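Long-range contact in glutathione transferase (PDB 3UBK), which probably binds glutathione and transfers it to other molecules, as is usual for glutathione transferases: residues L136-I146 and L181-M192. Numbering follows the deposited sequence.
Sequences LQRVVRFSPYI and LLNGWKEYFVFM. With SO4 (sulfate ion), chain E.
Phe142 is the main bump: its ring drops into the hollow where the turn Leu182-Trp185 runs into helix 185-193. Gly184 lies over one face of the ring, Leu182 CD2 touches its edge, and Tyr188 closes in obliquely, Phe142 CE1 reaching over the tyrosine face to within 3.5 Å of Tyr188 CG. The bare backbone of Gly184 makes room for the phenylalanine. Tyr188 offers that face to Phe142 and turns its edge to the chain 144-146: Pro144 O meets the tyrosine edge at CD1, and Tyr188 CE1 comes 3.6 Å from Ile146 N. One helical turn on, Phe191 fits the notch between Pro144, which follows a cis peptide, and Tyr145. Pro144 CB lies over the Phe191 face in a CH-pi contact, 4.0 Å from the ring centroid, while the edge of Phe191 points at the face of Tyr145 in a T-shaped pair with planes at 75°. Met192 SD meets the Tyr145 ring at its edge, a Met-aromatic contact 3.8 Å from Tyr145 CE1. At the other end, Leu182 CD2 packs on Leu136 CD2 at 3.7 Å. Gln137, bent at chi2 (68°), curls its amide over the turn so that an in-plane lone pair of OE1 takes Asn183 N at 2.7 Å, a bond bent to 138° at the hydrogen. A sulfate, probably from the crystallisation liquor, sits at the helix start, held by backbone N-H groups of Gly184, Lys186 and Glu187. Within the all-helical C-terminal domain, the turn 182-185 and one side of helix 185-193 pack on the chain leaving helix 119-139. Asp155 of helix 153-169 bonds both Tyr188 OH and Ile146 N, and helix 86-111 packs against Leu136 and Ile146.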
loop_
_atom_site.group_PDB
_atom_site.type_symbol
_atom_site.label_atom_id
_atom_site.label_comp_id
_atom_site.label_asym_id
_atom_site.label_seq_id
_atom_site.Cartn_x
_atom_site.Cartn_y
_atom_site.Cartn_z
ATOM N N LEU A 136 15.745 -2.203 1.132
ATOM C CA LEU A 136 15.707 -1.017 0.264
ATOM C C LEU A 136 17.011 -0.852 -0.508
ATOM O O LEU A 136 17.006 -0.651 -1.719
ATOM C CB LEU A 136 15.402 0.243 1.084
ATOM C CG LEU A 136 15.213 1.561 0.315
ATOM C CD1 LEU A 136 14.060 1.442 -0.678
ATOM C CD2 LEU A 136 14.988 2.718 1.279
ATOM N N GLN A 137 18.133 -0.965 0.192
ATOM C CA GLN A 137 19.439 -0.850 -0.453
ATOM C C GLN A 137 19.523 -1.716 -1.708
ATOM O O GLN A 137 20.204 -1.375 -2.673
ATOM C CB GLN A 137 20.559 -1.213 0.537
ATOM C CG GLN A 137 21.967 -0.922 0.033
ATOM C CD GLN A 137 22.245 0.566 -0.091
ATOM O OE1 GLN A 137 22.180 1.304 0.893
ATOM N NE2 GLN A 137 22.542 1.016 -1.306
ATOM N N ARG A 138 18.816 -2.837 -1.712
ATOM C CA ARG A 138 18.902 -3.758 -2.837
ATOM C C ARG A 138 18.247 -3.252 -4.131
ATOM O O ARG A 138 18.652 -3.654 -5.222
ATOM C CB ARG A 138 18.312 -5.126 -2.460
ATOM C CG ARG A 138 19.115 -5.913 -1.412
ATOM C CD ARG A 138 18.526 -7.326 -1.214
ATOM N NE ARG A 138 18.877 -7.880 0.091
ATOM C CZ ARG A 138 19.769 -8.851 0.281
ATOM N NH1 ARG A 138 20.393 -9.400 -0.754
ATOM N NH2 ARG A 138 20.021 -9.283 1.506
ATOM N N VAL A 139 17.228 -2.398 -4.025
ATOM C CA VAL A 139 16.487 -1.981 -5.227
ATOM C C VAL A 139 16.716 -0.522 -5.673
ATOM O O VAL A 139 16.362 -0.157 -6.801
ATOM C CB VAL A 139 14.954 -2.246 -5.115
ATOM C CG1 VAL A 139 14.621 -3.726 -5.329
ATOM C CG2 VAL A 139 14.418 -1.763 -3.795
ATOM N N VAL A 140 17.302 0.299 -4.803
ATOM C CA VAL A 140 17.534 1.717 -5.130
ATOM C C VAL A 140 18.743 1.914 -6.032
ATOM O O VAL A 140 19.685 1.114 -6.008
ATOM C CB VAL A 140 17.706 2.598 -3.878
ATOM C CG1 VAL A 140 16.472 2.526 -3.009
ATOM C CG2 VAL A 140 18.964 2.204 -3.099
ATOM N N ARG A 141 18.707 2.981 -6.828
ATOM C CA ARG A 141 19.789 3.302 -7.762
ATOM C C ARG A 141 20.410 4.686 -7.492
ATOM O O ARG A 141 21.625 4.869 -7.632
ATOM C CB ARG A 141 19.278 3.264 -9.202
ATOM C CG ARG A 141 18.997 1.873 -9.794
ATOM C CD ARG A 141 18.462 2.087 -11.216
ATOM N NE ARG A 141 18.458 0.904 -12.068
ATOM C CZ ARG A 141 17.359 0.361 -12.586
ATOM N NH1 ARG A 141 16.168 0.889 -12.329
ATOM N NH2 ARG A 141 17.449 -0.710 -13.361
ATOM N N PHE A 142 19.577 5.663 -7.136
ATOM C CA PHE A 142 20.066 7.010 -6.838
ATOM C C PHE A 142 20.935 7.527 -7.975
ATOM O O PHE A 142 22.070 7.920 -7.751
ATOM C CB PHE A 142 20.905 7.014 -5.551
ATOM C CG PHE A 142 20.108 6.834 -4.290
ATOM C CD1 PHE A 142 19.018 7.641 -4.019
ATOM C CD2 PHE A 142 20.465 5.860 -3.356
ATOM C CE1 PHE A 142 18.285 7.480 -2.852
ATOM C CE2 PHE A 142 19.742 5.698 -2.184
ATOM C CZ PHE A 142 18.653 6.511 -1.928
ATOM N N SER A 143 20.411 7.549 -9.197
ATOM C CA SER A 143 21.247 7.865 -10.346
ATOM C C SER A 143 20.654 8.891 -11.315
ATOM O O SER A 143 20.598 8.649 -12.515
ATOM C CB SER A 143 21.606 6.577 -11.109
ATOM O OG SER A 143 20.437 5.871 -11.513
ATOM N N PRO A 144 20.266 10.065 -10.812
ATOM C CA PRO A 144 20.374 10.529 -9.445
ATOM C C PRO A 144 19.112 10.305 -8.626
ATOM O O PRO A 144 19.150 10.427 -7.401
ATOM C CB PRO A 144 20.588 12.027 -9.626
ATOM C CG PRO A 144 19.766 12.345 -10.834
ATOM C CD PRO A 144 19.827 11.144 -11.724
ATOM N N TYR A 145 17.997 10.002 -9.287
ATOM C CA TYR A 145 16.755 9.756 -8.566
ATOM C C TYR A 145 16.733 8.373 -7.924
ATOM O O TYR A 145 17.577 7.514 -8.209
ATOM C CB TYR A 145 15.541 9.964 -9.490
ATOM C CG TYR A 145 15.446 11.397 -9.934
ATOM C CD1 TYR A 145 14.915 12.373 -9.091
ATOM C CD2 TYR A 145 15.925 11.788 -11.174
ATOM C CE1 TYR A 145 14.856 13.689 -9.478
ATOM C CE2 TYR A 145 15.872 13.115 -11.578
ATOM C CZ TYR A 145 15.333 14.055 -10.731
ATOM O OH TYR A 145 15.281 15.362 -11.140
ATOM N N ILE A 146 15.767 8.142 -7.051
ATOM C CA ILE A 146 15.836 6.922 -6.260
ATOM C C ILE A 146 15.799 5.634 -7.095
ATOM O O ILE A 146 16.481 4.658 -6.749
ATOM C CB ILE A 146 14.804 6.906 -5.125
ATOM C CG1 ILE A 146 15.105 5.741 -4.160
ATOM C CG2 ILE A 146 13.394 6.872 -5.692
ATOM C CD1 ILE A 146 14.567 5.979 -2.744
ATOM N N LEU A 181 22.577 3.805 7.229
ATOM C CA LEU A 181 22.927 2.585 6.506
ATOM C C LEU A 181 22.530 2.629 5.025
ATOM O O LEU A 181 23.066 1.871 4.214
ATOM C CB LEU A 181 22.303 1.368 7.197
ATOM C CG LEU A 181 22.774 1.147 8.640
ATOM C CD1 LEU A 181 21.830 0.216 9.399
ATOM C CD2 LEU A 181 24.211 0.618 8.666
ATOM N N LEU A 182 21.602 3.522 4.673
ATOM C CA LEU A 182 21.184 3.677 3.272
ATOM C C LEU A 182 22.214 4.445 2.433
ATOM O O LEU A 182 22.246 5.679 2.418
ATOM C CB LEU A 182 19.814 4.353 3.178
ATOM C CG LEU A 182 19.223 4.449 1.763
ATOM C CD1 LEU A 182 19.195 3.092 1.093
ATOM C CD2 LEU A 182 17.828 5.032 1.804
ATOM N N ASN A 183 23.043 3.686 1.731
ATOM C CA ASN A 183 24.060 4.209 0.848
ATOM C C ASN A 183 23.488 5.133 -0.231
ATOM O O ASN A 183 22.806 4.669 -1.149
ATOM C CB ASN A 183 24.737 3.025 0.165
ATOM C CG ASN A 183 26.206 3.241 -0.051
ATOM O OD1 ASN A 183 26.615 4.079 -0.859
ATOM N ND2 ASN A 183 27.020 2.470 0.661
ATOM N N GLY A 184 23.775 6.429 -0.130
ATOM C CA GLY A 184 23.338 7.384 -1.151
ATOM C C GLY A 184 22.251 8.341 -0.698
ATOM O O GLY A 184 21.958 9.332 -1.373
ATOM N N TRP A 185 21.654 8.058 0.452
ATOM C CA TRP A 185 20.566 8.890 0.964
ATOM C C TRP A 185 20.900 10.370 1.203
ATOM O O TRP A 185 20.095 11.248 0.898
ATOM C CB TRP A 185 19.995 8.316 2.254
ATOM C CG TRP A 185 19.166 9.331 2.974
ATOM C CD1 TRP A 185 19.423 9.882 4.192
ATOM C CD2 TRP A 185 17.957 9.944 2.501
ATOM N NE1 TRP A 185 18.443 10.788 4.517
ATOM C CE2 TRP A 185 17.533 10.846 3.493
ATOM C CE3 TRP A 185 17.195 9.813 1.337
ATOM C CZ2 TRP A 185 16.378 11.621 3.357
ATOM C CZ3 TRP A 185 16.046 10.577 1.205
ATOM C CH2 TRP A 185 15.647 11.468 2.208
ATOM N N LYS A 186 22.053 10.649 1.802
ATOM C CA LYS A 186 22.371 12.026 2.138
ATOM C C LYS A 186 22.581 12.817 0.857
ATOM O O LYS A 186 22.100 13.931 0.722
ATOM C CB LYS A 186 23.620 12.113 3.034
ATOM C CG LYS A 186 23.416 11.570 4.456
ATOM C CD LYS A 186 22.245 12.252 5.162
ATOM C CE LYS A 186 22.126 11.812 6.625
ATOM N NZ LYS A 186 21.915 10.341 6.783
ATOM N N GLU A 187 23.305 12.224 -0.079
ATOM C CA GLU A 187 23.580 12.859 -1.354
ATOM C C GLU A 187 22.274 13.085 -2.146
ATOM O O GLU A 187 22.068 14.151 -2.735
ATOM C CB GLU A 187 24.567 12.000 -2.137
ATOM C CG GLU A 187 25.270 12.706 -3.276
ATOM C CD GLU A 187 26.304 11.825 -3.950
ATOM O OE1 GLU A 187 26.793 12.194 -5.044
ATOM O OE2 GLU A 187 26.621 10.755 -3.388
ATOM N N TYR A 188 21.384 12.091 -2.127
ATOM C CA TYR A 188 20.090 12.197 -2.810
ATOM C C TYR A 188 19.262 13.310 -2.195
ATOM O O TYR A 188 18.653 14.112 -2.897
ATOM C CB TYR A 188 19.332 10.868 -2.716
ATOM C CG TYR A 188 17.854 10.929 -3.096
ATOM C CD1 TYR A 188 17.458 10.869 -4.423
ATOM C CD2 TYR A 188 16.869 11.001 -2.121
ATOM C CE1 TYR A 188 16.105 10.894 -4.777
ATOM C CE2 TYR A 188 15.520 11.026 -2.458
ATOM C CZ TYR A 188 15.145 10.979 -3.790
ATOM O OH TYR A 188 13.807 11.007 -4.130
ATOM N N PHE A 189 19.247 13.362 -0.871
ATOM C CA PHE A 189 18.473 14.359 -0.151
ATOM C C PHE A 189 18.961 15.786 -0.491
ATOM O O PHE A 189 18.154 16.696 -0.695
ATOM C CB PHE A 189 18.566 14.059 1.350
ATOM C CG PHE A 189 17.717 14.940 2.203
ATOM C CD1 PHE A 189 16.372 15.100 1.934
ATOM C CD2 PHE A 189 18.259 15.591 3.297
ATOM C CE1 PHE A 189 15.582 15.905 2.726
ATOM C CE2 PHE A 189 17.476 16.403 4.095
ATOM C CZ PHE A 189 16.133 16.559 3.811
ATOM N N VAL A 190 20.279 15.962 -0.557
ATOM C CA VAL A 190 20.886 17.230 -0.992
ATOM C C VAL A 190 20.531 17.546 -2.445
ATOM O O VAL A 190 20.138 18.666 -2.771
ATOM C CB VAL A 190 22.438 17.201 -0.850
ATOM C CG1 VAL A 190 23.052 18.518 -1.353
ATOM C CG2 VAL A 190 22.849 16.942 0.599
ATOM N N PHE A 191 20.677 16.562 -3.323
ATOM C CA PHE A 191 20.304 16.760 -4.725
ATOM C C PHE A 191 18.845 17.201 -4.839
ATOM O O PHE A 191 18.541 18.226 -5.461
ATOM C CB PHE A 191 20.596 15.503 -5.566
ATOM C CG PHE A 191 19.977 15.543 -6.936
ATOM C CD1 PHE A 191 20.523 16.327 -7.934
ATOM C CD2 PHE A 191 18.819 14.826 -7.203
ATOM C CE1 PHE A 191 19.933 16.381 -9.200
ATOM C CE2 PHE A 191 18.225 14.878 -8.452
ATOM C CZ PHE A 191 18.780 15.654 -9.447
ATOM N N MET A 192 17.938 16.469 -4.202
ATOM C CA MET A 192 16.518 16.814 -4.294
ATOM C C MET A 192 16.219 18.238 -3.838
ATOM O O MET A 192 15.373 18.924 -4.428
ATOM C CB MET A 192 15.658 15.795 -3.548
ATOM C CG MET A 192 15.633 14.419 -4.242
ATOM S SD MET A 192 14.580 14.397 -5.720
ATOM C CE MET A 192 12.982 14.269 -4.903
HETATM S S SO4 E . 24.963 9.246 1.827
HETATM O O1 SO4 E . 25.953 10.032 2.565
HETATM O O2 SO4 E . 25.549 7.982 1.387
HETATM O O3 SO4 E . 23.826 8.962 2.707
HETATM O O4 SO4 E . 24.535 10.003 0.649
#